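PDB 4YWO: mercuric reductase from Metallosphaera sedula, which probably reduces mercuric ion to elemental mercury at the expense of NADPH, using FAD as cofactor and working as a homodimer. Local coordinates for residues Y71-A74 and R75-T78; K289-D292 and E293-D297; V434-F437 and P438-A441. All coordinates share one frame; numbering follows the deposited sequence.

Contact 1 (Y71-A74 and R75-T78)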
loop_
_atom_site.group_PDB
_atom_site.type_symbol
_atom_site.label_atom_id
_atom_site.label_comp_id
_atom_site.label_asym_id
_atom_site.label_seq_id
_atom_site.Cartn_x
_atom_site.Cartn_y
_atom_site.Cartn_z
ATOM N N TYR A 71 18.184 -9.867 -1.203
ATOM C CA TYR A 71 19.642 -10.064 -1.007
ATOM C C TYR A 71 20.302 -8.796 -0.606
ATOM O O TYR A 71 21.297 -8.847 0.237
ATOM C CB TYR A 71 20.352 -10.689 -2.268
ATOM C CG TYR A 71 20.230 -12.149 -2.367
ATOM C CD1 TYR A 71 19.086 -12.774 -2.817
ATOM C CD2 TYR A 71 21.306 -12.994 -2.034
ATOM C CE1 TYR A 71 18.942 -14.148 -2.856
ATOM C CE2 TYR A 71 21.155 -14.356 -2.103
ATOM C CZ TYR A 71 20.057 -14.957 -2.474
ATOM O OH TYR A 71 19.874 -16.329 -2.534
ATOM N N LYS A 72 19.923 -7.640 -1.164
ATOM C CA LYS A 72 20.473 -6.357 -0.778
ATOM C C LYS A 72 20.233 -6.154 0.726
ATOM O O LYS A 72 21.158 -5.743 1.449
ATOM C CB LYS A 72 19.891 -5.201 -1.601
ATOM C CG LYS A 72 20.401 -3.844 -1.103
ATOM C CD LYS A 72 20.651 -2.790 -2.106
ATOM C CE LYS A 72 21.272 -1.445 -1.585
ATOM N NZ LYS A 72 22.631 -1.682 -1.129
ATOM N N LYS A 73 19.027 -6.407 1.176
ATOM C CA LYS A 73 18.739 -6.224 2.622
ATOM C C LYS A 73 19.582 -7.136 3.445
ATOM O O LYS A 73 20.098 -6.732 4.515
ATOM C CB LYS A 73 17.254 -6.212 2.972
ATOM C CG LYS A 73 17.037 -5.626 4.367
ATOM C CD LYS A 73 17.374 -4.136 4.374
ATOM C CE LYS A 73 17.192 -3.491 5.702
ATOM N NZ LYS A 73 17.752 -2.123 5.540
ATOM N N ALA A 74 19.661 -8.382 3.026
ATOM C CA ALA A 74 20.537 -9.347 3.732
ATOM C C ALA A 74 21.991 -8.868 3.840
ATOM O O ALA A 74 22.626 -9.047 4.937
ATOM C CB ALA A 74 20.450 -10.716 3.133
ATOM N N ARG A 75 22.532 -8.230 2.795
ATOM C CA ARG A 75 23.926 -7.660 2.839
ATOM C C ARG A 75 23.980 -6.507 3.763
ATOM O O ARG A 75 24.951 -6.340 4.513
ATOM C CB ARG A 75 24.355 -7.075 1.502
ATOM C CG ARG A 75 24.657 -8.137 0.517
ATOM C CD ARG A 75 25.435 -7.574 -0.647
ATOM N NE ARG A 75 24.773 -6.639 -1.520
ATOM C CZ ARG A 75 23.805 -6.968 -2.374
ATOM N NH1 ARG A 75 23.344 -8.217 -2.457
ATOM N NH2 ARG A 75 23.284 -6.004 -3.111
ATOM N N GLU A 76 22.948 -5.657 3.773
ATOM C CA GLU A 76 22.944 -4.528 4.764
ATOM C C GLU A 76 22.913 -4.963 6.174
ATOM O O GLU A 76 23.623 -4.354 7.016
ATOM C CB GLU A 76 21.811 -3.533 4.495
ATOM C CG GLU A 76 21.931 -2.818 3.171
ATOM C CD GLU A 76 20.801 -1.850 2.965
ATOM O OE1 GLU A 76 20.422 -1.644 1.811
ATOM O OE2 GLU A 76 20.317 -1.282 3.996
ATOM N N VAL A 77 22.156 -5.981 6.516
ATOM C CA VAL A 77 21.968 -6.430 7.887
ATOM C C VAL A 77 23.214 -7.181 8.345
ATOM O O VAL A 77 23.638 -7.010 9.497
ATOM C CB VAL A 77 20.721 -7.357 8.007
ATOM C CG1 VAL A 77 20.670 -8.095 9.304
ATOM C CG2 VAL A 77 19.443 -6.473 7.781
ATOM N N THR A 78 23.762 -8.017 7.490
ATOM C CA THR A 78 24.841 -8.974 7.918
ATOM C C THR A 78 26.199 -8.405 7.627
ATOM O O THR A 78 27.189 -8.852 8.242
ATOM C CB THR A 78 24.745 -10.356 7.230
ATOM O OG1 THR A 78 24.876 -10.154 5.812
ATOM C CG2 THR A 78 23.534 -11.091 7.486
#

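Contact 2 (K289-D292 and E293-D297)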
loop_
_atom_site.group_PDB
_atom_site.type_symbol
_atom_site.label_atom_id
_atom_site.label_comp_id
_atom_site.label_asym_id
_atom_site.label_seq_id
_atom_site.Cartn_x
_atom_site.Cartn_y
_atom_site.Cartn_z
ATOM N N LYS A 289 -4.586 4.191 -34.815
ATOM C CA LYS A 289 -5.498 5.352 -34.576
ATOM C C LYS A 289 -6.858 4.957 -34.248
ATOM O O LYS A 289 -7.568 4.262 -35.007
ATOM C CB LYS A 289 -5.508 6.243 -35.818
ATOM C CG LYS A 289 -6.306 7.557 -35.613
ATOM C CD LYS A 289 -5.911 8.403 -36.839
ATOM C CE LYS A 289 -6.291 9.850 -36.712
ATOM N NZ LYS A 289 -7.718 10.023 -36.355
ATOM N N VAL A 290 -7.295 5.349 -33.026
ATOM C CA VAL A 290 -8.614 5.056 -32.513
ATOM C C VAL A 290 -9.260 6.289 -31.857
ATOM O O VAL A 290 -8.522 7.221 -31.473
ATOM C CB VAL A 290 -8.725 3.896 -31.449
ATOM C CG1 VAL A 290 -8.316 2.557 -32.056
ATOM C CG2 VAL A 290 -7.913 4.238 -30.158
ATOM N N ASP A 291 -10.578 6.253 -31.785
ATOM C CA ASP A 291 -11.295 7.293 -30.998
ATOM C C ASP A 291 -11.303 6.918 -29.518
ATOM O O ASP A 291 -10.723 5.930 -29.165
ATOM C CB ASP A 291 -12.667 7.559 -31.582
ATOM C CG ASP A 291 -13.595 6.424 -31.463
ATOM O OD1 ASP A 291 -13.370 5.480 -30.682
ATOM O OD2 ASP A 291 -14.679 6.421 -32.173
ATOM N N ASP A 292 -11.902 7.710 -28.636
ATOM C CA ASP A 292 -11.963 7.312 -27.199
ATOM C C ASP A 292 -12.698 6.065 -26.877
ATOM O O ASP A 292 -12.544 5.575 -25.786
ATOM C CB ASP A 292 -12.773 8.369 -26.412
ATOM C CG ASP A 292 -12.109 9.613 -26.315
ATOM O OD1 ASP A 292 -10.939 9.677 -26.741
ATOM O OD2 ASP A 292 -12.768 10.542 -25.779
ATOM N N GLU A 293 -13.533 5.512 -27.776
ATOM C CA GLU A 293 -14.265 4.309 -27.579
ATOM C C GLU A 293 -13.495 3.045 -28.210
ATOM O O GLU A 293 -14.074 1.944 -28.207
ATOM C CB GLU A 293 -15.677 4.434 -28.237
ATOM C CG GLU A 293 -16.408 5.622 -27.615
ATOM C CD GLU A 293 -17.774 5.939 -28.264
ATOM O OE1 GLU A 293 -18.221 5.146 -29.100
ATOM O OE2 GLU A 293 -18.381 6.989 -27.854
ATOM N N LEU A 294 -12.286 3.366 -28.607
ATOM C CA LEU A 294 -11.263 2.382 -29.041
ATOM C C LEU A 294 -11.566 1.913 -30.465
ATOM O O LEU A 294 -11.098 0.838 -30.918
ATOM C CB LEU A 294 -11.207 1.181 -28.096
ATOM C CG LEU A 294 -10.815 1.639 -26.662
ATOM C CD1 LEU A 294 -10.748 0.507 -25.667
ATOM C CD2 LEU A 294 -9.495 2.399 -26.705
ATOM N N ARG A 295 -12.429 2.644 -31.122
ATOM C CA ARG A 295 -12.848 2.299 -32.513
ATOM C C ARG A 295 -11.941 2.905 -33.525
ATOM O O ARG A 295 -11.563 4.102 -33.480
ATOM C CB ARG A 295 -14.306 2.806 -32.700
ATOM C CG ARG A 295 -15.039 2.249 -33.917
ATOM C CD ARG A 295 -16.483 2.884 -33.990
ATOM N NE ARG A 295 -17.245 2.544 -32.760
ATOM C CZ ARG A 295 -17.510 3.375 -31.693
ATOM N NH1 ARG A 295 -17.085 4.627 -31.660
ATOM N NH2 ARG A 295 -18.186 2.934 -30.660
ATOM N N THR A 296 -11.514 2.132 -34.544
ATOM C CA THR A 296 -10.632 2.650 -35.570
ATOM C C THR A 296 -11.480 3.427 -36.639
ATOM O O THR A 296 -12.681 3.481 -36.531
ATOM C CB THR A 296 -9.881 1.494 -36.361
ATOM O OG1 THR A 296 -10.786 0.681 -37.139
ATOM C CG2 THR A 296 -9.065 0.597 -35.409
ATOM N N ASP A 297 -10.820 3.830 -37.697
ATOM C CA ASP A 297 -11.544 4.397 -38.920
ATOM C C ASP A 297 -12.463 3.419 -39.626
ATOM O O ASP A 297 -13.448 3.855 -40.263
ATOM C CB ASP A 297 -10.535 5.024 -39.876
ATOM C CG ASP A 297 -9.888 6.255 -39.261
ATOM O OD1 ASP A 297 -10.546 7.306 -39.274
ATOM O OD2 ASP A 297 -8.769 6.224 -38.752
HETATM O O HOH W 1 -7.874 3.982 -37.781
#

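Contact 3 (V434-F437 and P438-A441). With FAD (flavin-adenine dinucleotide), chain B.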
loop_
_atom_site.group_PDB
_atom_site.type_symbol
_atom_site.label_atom_id
_atom_site.label_comp_id
_atom_site.label_asym_id
_atom_site.label_seq_id
_atom_site.Cartn_x
_atom_site.Cartn_y
_atom_site.Cartn_z
ATOM N N VAL A 434 -10.133 8.915 7.909
ATOM C CA VAL A 434 -9.149 8.445 8.898
ATOM C C VAL A 434 -8.289 7.347 8.224
ATOM O O VAL A 434 -8.820 6.356 7.699
ATOM C CB VAL A 434 -9.842 7.959 10.172
ATOM C CG1 VAL A 434 -8.844 7.479 11.210
ATOM C CG2 VAL A 434 -10.725 9.129 10.743
ATOM N N HIS A 435 -6.975 7.597 8.161
ATOM C CA HIS A 435 -6.013 6.592 7.664
ATOM C C HIS A 435 -5.503 5.731 8.841
ATOM O O HIS A 435 -6.056 5.801 9.955
ATOM C CB HIS A 435 -4.904 7.314 6.880
ATOM C CG HIS A 435 -5.350 7.709 5.510
ATOM N ND1 HIS A 435 -6.415 8.575 5.316
ATOM C CD2 HIS A 435 -4.964 7.288 4.283
ATOM C CE1 HIS A 435 -6.627 8.696 4.016
ATOM N NE2 HIS A 435 -5.746 7.947 3.364
ATOM N N MET A 436 -4.584 4.826 8.581
ATOM C CA MET A 436 -3.955 4.037 9.629
ATOM C C MET A 436 -2.599 4.625 9.933
ATOM O O MET A 436 -1.767 4.860 9.011
ATOM C CB MET A 436 -3.808 2.573 9.229
ATOM C CG MET A 436 -3.238 1.757 10.313
ATOM S SD MET A 436 -4.479 1.524 11.683
ATOM C CE MET A 436 -3.517 1.087 12.964
ATOM N N PHE A 437 -2.346 4.863 11.215
ATOM C CA PHE A 437 -0.990 5.280 11.645
ATOM C C PHE A 437 -0.230 4.099 12.196
ATOM O O PHE A 437 -0.870 3.290 12.962
ATOM C CB PHE A 437 -1.113 6.340 12.778
ATOM C CG PHE A 437 0.208 6.905 13.163
ATOM C CD1 PHE A 437 0.815 7.920 12.442
ATOM C CD2 PHE A 437 0.779 6.449 14.235
ATOM C CE1 PHE A 437 2.053 8.413 12.863
ATOM C CE2 PHE A 437 2.008 6.942 14.698
ATOM C CZ PHE A 437 2.636 7.928 14.010
ATOM N N PRO A 438 1.070 3.881 11.893
ATOM C CA PRO A 438 1.891 4.672 10.945
ATOM C C PRO A 438 1.983 3.820 9.672
ATOM O O PRO A 438 2.466 2.639 9.708
ATOM C CB PRO A 438 3.218 4.769 11.665
ATOM C CG PRO A 438 3.276 3.516 12.511
ATOM C CD PRO A 438 1.881 2.996 12.714
ATOM N N THR A 439 1.583 4.399 8.558
ATOM C CA THR A 439 1.697 3.802 7.214
ATOM C C THR A 439 2.314 4.780 6.288
ATOM O O THR A 439 2.225 5.998 6.490
ATOM C CB THR A 439 0.341 3.309 6.651
ATOM O OG1 THR A 439 -0.643 4.383 6.572
ATOM C CG2 THR A 439 -0.194 2.148 7.510
ATOM N N ILE A 440 2.868 4.278 5.197
ATOM C CA ILE A 440 3.291 5.214 4.092
ATOM C C ILE A 440 2.082 5.890 3.452
ATOM O O ILE A 440 2.153 7.061 3.123
ATOM C CB ILE A 440 4.181 4.472 3.099
ATOM C CG1 ILE A 440 5.480 3.884 3.779
ATOM C CG2 ILE A 440 4.562 5.427 1.919
ATOM C CD1 ILE A 440 6.413 4.931 4.280
ATOM N N ALA A 441 0.989 5.178 3.342
ATOM C CA ALA A 441 -0.231 5.693 2.708
ATOM C C ALA A 441 -0.807 6.922 3.368
ATOM O O ALA A 441 -1.492 7.741 2.719
ATOM C CB ALA A 441 -1.228 4.619 2.576
HETATM P PA FAD B . -2.983 9.373 25.485
HETATM O O1A FAD B . -1.984 9.706 24.403
HETATM O O2A FAD B . -2.620 8.381 26.565
HETATM O O5B FAD B . -3.434 10.746 26.194
HETATM C C5B FAD B . -3.413 10.868 27.615
HETATM C C4B FAD B . -2.340 11.870 28.022
HETATM O O4B FAD B . -2.910 12.870 28.871
HETATM C C3B FAD B . -1.215 11.193 28.788
HETATM O O3B FAD B . 0.025 11.370 28.098
HETATM C C2B FAD B . -1.158 11.869 30.143
HETATM O O2B FAD B . 0.121 12.483 30.330
HETATM C C1B FAD B . -2.249 12.927 30.139
HETATM N N9A FAD B . -3.222 12.649 31.224
HETATM C C8A FAD B . -3.846 11.476 31.439
HETATM N N7A FAD B . -4.673 11.551 32.514
HETATM C C5A FAD B . -4.582 12.800 33.007
HETATM C C6A FAD B . -5.188 13.551 34.132
HETATM N N6A FAD B . -6.080 12.964 34.966
HETATM N N1A FAD B . -4.820 14.841 34.297
HETATM C C2A FAD B . -3.935 15.436 33.475
HETATM N N3A FAD B . -3.348 14.815 32.436
HETATM C C4A FAD B . -3.624 13.520 32.153
HETATM N N1 FAD B . -2.567 2.897 17.507
HETATM C C2 FAD B . -2.445 2.928 16.156
HETATM O O2 FAD B . -3.280 3.581 15.494
HETATM N N3 FAD B . -1.463 2.284 15.500
HETATM C C4 FAD B . -0.532 1.564 16.137
HETATM O O4 FAD B . 0.370 0.977 15.498
HETATM C C4X FAD B . -0.592 1.479 17.616
HETATM N N5 FAD B . 0.310 0.772 18.332
HETATM C C5X FAD B . 0.228 0.714 19.682
HETATM C C6 FAD B . 1.167 -0.019 20.398
HETATM C C7 FAD B . 1.090 -0.084 21.785
HETATM C C7M FAD B . 2.110 -0.879 22.558
HETATM C C8 FAD B . 0.003 0.629 22.505
HETATM C C8M FAD B . -0.078 0.556 24.007
HETATM C C9 FAD B . -0.939 1.362 21.794
HETATM C C9A FAD B . -0.862 1.429 20.407
HETATM N N10 FAD B . -1.812 2.170 19.678
HETATM C C10 FAD B . -1.697 2.210 18.276
HETATM C "C1'" FAD B . -2.894 2.882 20.362
HETATM C "C2'" FAD B . -2.564 4.369 20.423
HETATM O "O2'" FAD B . -1.253 4.546 20.971
HETATM C "C3'" FAD B . -3.578 5.118 21.279
HETATM O "O3'" FAD B . -4.902 4.813 20.828
HETATM C "C4'" FAD B . -3.350 6.623 21.203
HETATM O "O4'" FAD B . -2.105 6.950 21.830
HETATM C "C5'" FAD B . -4.479 7.382 21.891
HETATM O "O5'" FAD B . -4.010 8.666 22.298
HETATM P P FAD B . -4.825 9.525 23.388
HETATM O O1P FAD B . -4.327 10.950 23.334
HETATM O O2P FAD B . -6.296 9.234 23.217
HETATM O O3P FAD B . -4.342 8.876 24.780
HETATM O O HOH W 2 -3.295 4.457 5.902
#

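Contact 1 (Y71-A74 and R75-T78)
The last two turns of helix 58-78 carry this contact, where K73 and K72 reach forward to E76, three and four residues on, in a salt-bridge network. K73 supplies the firmer half: its NZ donates to E76 OE2 at 3.1 Å, coming from above the carboxylate plane. The chain of K73 leaves with CG anti to the backbone N (chi1 -164°), and the bend at chi2 carries NZ along the helix toward E76; NZ also bonds a glycerol, probably from the crystallisation liquor. K72 lies on the other branch, its CE 3.5 Å from E76 OE1 and its NZ a long 3.7 Å from the same oxygen, a loose ion pair with mostly methylene contact; D228 is a second, weak partner of NZ. The same K72 also meets R75: the guanidinium turns back along the helix and lays one face over K72 CA, 3.7 Å from CZ, while its NH1 is held by the carbonyl of V82. Beneath the side chains run the routine i to i+4 bonds, such as E76 N to K72 O. At the helix end A74 O takes two donors from opposite faces of its plane, T78 N at 3.0 Å and T78 OG1 at 2.7 Å, and the threonine oxygen is also bonded to the amide of S80. Y71 rests on the loop at P84 and P85, and R75 on Y83. The flank of Y71, A74 and V77 packs on A74 and V77 of the second subunit, so this helix end belongs to the dimer interface.

Contact 2 (K289-D292 and E293-D297)
D291 and R295 face each other across a type I beta turn running from D291 to L294, and backbone bonds define its shape. L294 N donates to D291 O at 3.1 Å, closing the turn, and D291 N returns a bond to R295 O at 2.9 Å. The D291 carboxylate does the side-chain work. With chi1 at 67° its CG lies between the backbone N and the carbonyl carbon, which folds the group over the turn; OD1 there accepts E293 N at 2.9 Å and R295 N at 3.0 Å, from opposite faces of the carboxylate plane. Charge pairing adds to this. D291 OD2 meets R295 NH1 near the guanidinium plane, a salt bridge whose hydrogen bond is weak, with the two planes 76° apart. R295 turns its NH1/NH2 end to E293, and both nitrogens bond OE1, NH2 at 2.7 Å and NH1 at 2.8 Å; H333 also bonds that oxygen, while Y302 takes R295 NE. Apolar contacts join V290 CG1 to T296 CG2 at 4.0 Å and V290 CG2 to L294 CD2 at 4.2 Å, and L294 continues onto helix 314-330. A water joins K289 O to both N and OD2 of D297 between the two arms, away from the turn. The arms are not regular strands, but the arrangement is that of a type I turn with a G1-type bulge at left-handed L294 (phi 78°), combined with an Asx turn at D291, in the loop leading to strand 301-303.

Contact 3 (V434-F437 and P438-A441)
F437 and P438 are joined by a cis peptide bond, and the proline lies against the phenylalanine ring. Followed outward, F437 CB first meets P438 N at 3.4 Å; CG, anti to the backbone N (chi1 -174°), stands over the same proline's N and CA. From there the ring spreads across P438 CB, which sits 3.7 Å from the ring centroid and only 3° off the normal, a CH-pi contact squarely over the face. The rim atoms CE1, CE2 and CZ are all about equally far from that methylene, so CB is centred on the ring face. The backbone of F437 meanwhile turns to the cofactor: its O accepts from N3 of the FAD bound to the second subunit at 2.8 Å, with an N-H...O angle of 148°. M436 lines the same flavin, its CE 3.5 Å from N3. T439 bonds back to the preceding arm: its OG1 donates to M436 O at 2.7 Å, in the carbonyl plane, and takes a bond from a water that itself accepts M436 N. T439 is also the N-cap of helix 442-449, and E442 OE2 accepts T439 N, completing a capping box. H435 is bonded to E416, while the amides of I440 and A441 are bound by E412 of the second subunit. This is the C-terminal cis-proline loop of the dimerisation domain, in which F437 stands where relatives such as glutathione reductase have their active-site histidine; it completes the partner subunit's flavin site from across the dimer interface.

Contacts 1, 2 and 3 follow one another along the chain without overlap. The first two fall within the N-terminal pyridine nucleotide-disulphide oxidoreductase region, yet their centres are about 50 Å apart on opposite sides of the chain's centre: contact 1 ends helix 58-78, and contact 2 is a turn before strand 301-303. Contact 3 belongs to the dimerisation domain, between helices 427-431 and 442-449, with its centre about 27 Å from that of contact 1 and about 41 Å from that of contact 2. None touches another. Contacts 1 and 3 both meet the second subunit, contact 3 at that subunit's flavin, whereas contact 2 stays within its own chain. Dimerisation therefore completes each flavin site.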